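Local coordinates for protein NleG5-1 effector (Enterobacteria phage YYZ-2008, PDB 5VGC) that probably promotes ubiquitin transfer to target proteins as a RING-type ubiquitin ligase effector, and binds calcium, at residues C125-E130 and E149-F155. The protein carries 1 engineered substitution. Residues are numbered along the deposited sequence; the frame is centred on the assembly and turned at random.
With CA (calcium ion), chain G; CA (calcium ion), chain F.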
# COMPACT_ATOMS: atom_id res chain seq x y z
N CYS A 125 -27.79 -7.76 14.19
CA CYS A 125 -27.90 -6.74 15.24
C CYS A 125 -29.00 -5.70 14.99
O CYS A 125 -29.43 -5.01 15.94
CB CYS A 125 -26.56 -6.04 15.47
SG CYS A 125 -25.30 -7.06 16.29
N ALA A 126 -29.47 -5.59 13.75
CA ALA A 126 -30.53 -4.63 13.42
C ALA A 126 -31.82 -4.86 14.16
O ALA A 126 -32.24 -6.02 14.31
CB ALA A 126 -30.80 -4.63 11.92
N PHE A 127 -32.46 -3.78 14.63
CA PHE A 127 -33.75 -3.88 15.36
C PHE A 127 -34.78 -2.84 14.87
O PHE A 127 -34.42 -1.76 14.37
CB PHE A 127 -33.52 -3.76 16.87
CG PHE A 127 -32.97 -2.42 17.30
CD1 PHE A 127 -33.81 -1.38 17.66
CD2 PHE A 127 -31.59 -2.21 17.35
CE1 PHE A 127 -33.30 -0.14 18.05
CE2 PHE A 127 -31.07 -0.98 17.74
CZ PHE A 127 -31.93 0.06 18.09
N ASN A 128 -36.06 -3.19 15.01
CA ASN A 128 -37.19 -2.29 14.79
C ASN A 128 -37.13 -1.17 15.85
O ASN A 128 -37.37 -1.42 17.05
CB ASN A 128 -38.49 -3.13 14.91
CG ASN A 128 -39.77 -2.32 14.71
OD1 ASN A 128 -39.92 -1.18 15.15
ND2 ASN A 128 -40.71 -2.94 14.06
N VAL A 129 -36.84 0.04 15.40
CA VAL A 129 -36.66 1.15 16.34
C VAL A 129 -37.92 1.40 17.16
O VAL A 129 -37.85 1.46 18.42
CB VAL A 129 -36.19 2.45 15.65
CG1 VAL A 129 -35.95 3.57 16.66
CG2 VAL A 129 -34.93 2.15 14.84
N GLU A 130 -39.06 1.53 16.48
CA GLU A 130 -40.28 1.91 17.19
C GLU A 130 -40.73 0.80 18.16
O GLU A 130 -41.13 1.11 19.27
CB GLU A 130 -41.37 2.59 16.34
CG GLU A 130 -41.96 1.82 15.19
CD GLU A 130 -42.41 2.68 14.01
OE1 GLU A 130 -41.94 3.81 13.77
OE2 GLU A 130 -43.28 2.19 13.25
N GLU A 149 -34.80 9.45 11.70
CA GLU A 149 -35.00 8.29 12.55
C GLU A 149 -35.21 7.10 11.63
O GLU A 149 -36.12 7.11 10.82
CB GLU A 149 -36.21 8.46 13.49
CG GLU A 149 -36.34 7.32 14.49
CD GLU A 149 -37.63 7.35 15.24
OE1 GLU A 149 -37.88 8.39 15.86
OE2 GLU A 149 -38.40 6.34 15.22
N PRO A 150 -34.35 6.07 11.75
CA PRO A 150 -34.54 4.88 10.90
C PRO A 150 -35.65 3.99 11.43
O PRO A 150 -35.95 4.04 12.62
CB PRO A 150 -33.19 4.16 11.02
CG PRO A 150 -32.71 4.53 12.38
CD PRO A 150 -33.19 5.93 12.64
N GLU A 151 -36.26 3.20 10.55
CA GLU A 151 -37.22 2.17 10.97
C GLU A 151 -36.50 0.95 11.50
O GLU A 151 -36.79 0.46 12.62
CB GLU A 151 -38.13 1.83 9.81
CG GLU A 151 -38.97 3.00 9.24
CD GLU A 151 -39.33 4.16 10.19
OE1 GLU A 151 -38.77 5.28 9.98
OE2 GLU A 151 -40.18 3.99 11.15
N ASP A 152 -35.55 0.46 10.72
CA ASP A 152 -34.59 -0.56 11.16
C ASP A 152 -33.28 0.10 11.52
O ASP A 152 -32.63 0.69 10.65
CB ASP A 152 -34.40 -1.60 10.07
CG ASP A 152 -35.69 -2.30 9.73
OD1 ASP A 152 -36.30 -2.86 10.67
OD2 ASP A 152 -36.10 -2.29 8.55
N GLY A 153 -32.90 0.00 12.78
CA GLY A 153 -31.72 0.67 13.28
C GLY A 153 -30.67 -0.32 13.74
O GLY A 153 -30.99 -1.46 14.06
N VAL A 154 -29.41 0.13 13.76
CA VAL A 154 -28.28 -0.68 14.22
C VAL A 154 -27.34 0.16 15.09
O VAL A 154 -27.04 1.33 14.73
CB VAL A 154 -27.45 -1.23 13.05
CG1 VAL A 154 -26.34 -2.14 13.56
CG2 VAL A 154 -28.31 -1.97 12.03
N PHE A 155 -26.88 -0.42 16.21
CA PHE A 155 -25.97 0.28 17.11
C PHE A 155 -24.54 0.09 16.61
O PHE A 155 -24.12 -1.05 16.38
CB PHE A 155 -26.05 -0.24 18.56
CG PHE A 155 -27.18 0.33 19.38
CD1 PHE A 155 -27.53 1.67 19.32
CD2 PHE A 155 -27.89 -0.49 20.24
CE1 PHE A 155 -28.57 2.18 20.11
CE2 PHE A 155 -28.94 0.01 21.01
CZ PHE A 155 -29.27 1.34 20.94
CA CA G . -41.44 5.76 12.39
CA CA F . -44.02 2.35 11.23
O HOH W 1 -28.08 -2.81 17.22
O HOH W 2 -39.42 1.32 13.31
O HOH W 3 -41.64 1.47 10.56
O HOH W 4 -44.25 0.17 12.05
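Phe-127 and Gly-153 form an antiparallel hydrogen-bonded pair, each backbone N giving a bond to the other's O: Phe-127 N to Gly-153 O and Gly-153 N to Phe-127 O are both 2.8 Å. Here strand 127-128, just after helix 111-125, joins strand 152-157 in the sheet of the RING-clan NleG domain. Asn-128 and Asp-152 follow as the non-hydrogen-bonded pair. Val-129 N to Glu-151 O, also 2.8 Å, is the last direct backbone bond; water 2 then links Glu-130 N to the same Glu-151 O. At the other end, water 1 accepts from Phe-155 N and donates to Cys-125 O.

From CB outward, Phe-127 places CG between its backbone N and carbonyl carbon (chi1 63°), which swings the ring over Gly-153, where no side chain stands in its way. CG, CD2 and CE2 all lie along Gly-153 O, closest at CD2, 3.4 Å. CE2 also meets Phe-155 CE2 at 4.0 Å, over one face of that ring but offset toward its rim, and CZ meets Phe-155 CZ. The ring planes are 50° apart, an oblique pair; Phe-210 adjoins Phe-155, and Leu-167 of strand 164-169 also touches Phe-127. On the opposite side of the strand pair, Ala-126 CB packs against Val-154 CG2 at 3.6 Å.

Past the strands, Val-129 CG2 reaches Pro-150 CG at 4.1 Å. Beyond it, Glu-130 bridges two calcium ions, OE1 on the one in chain G and OE2 on the one in chain F. Glu-151 OE2 joins OE1 on the first ion, the carboxylate planes 73° apart, and takes a bond from water 3, a ligand of the second. Glu-130 OE1 and Glu-151 OE2, only 3.2 Å apart, would ordinarily repel; the shared calcium probably offsets that charge and ties the segments together beyond the last backbone bond.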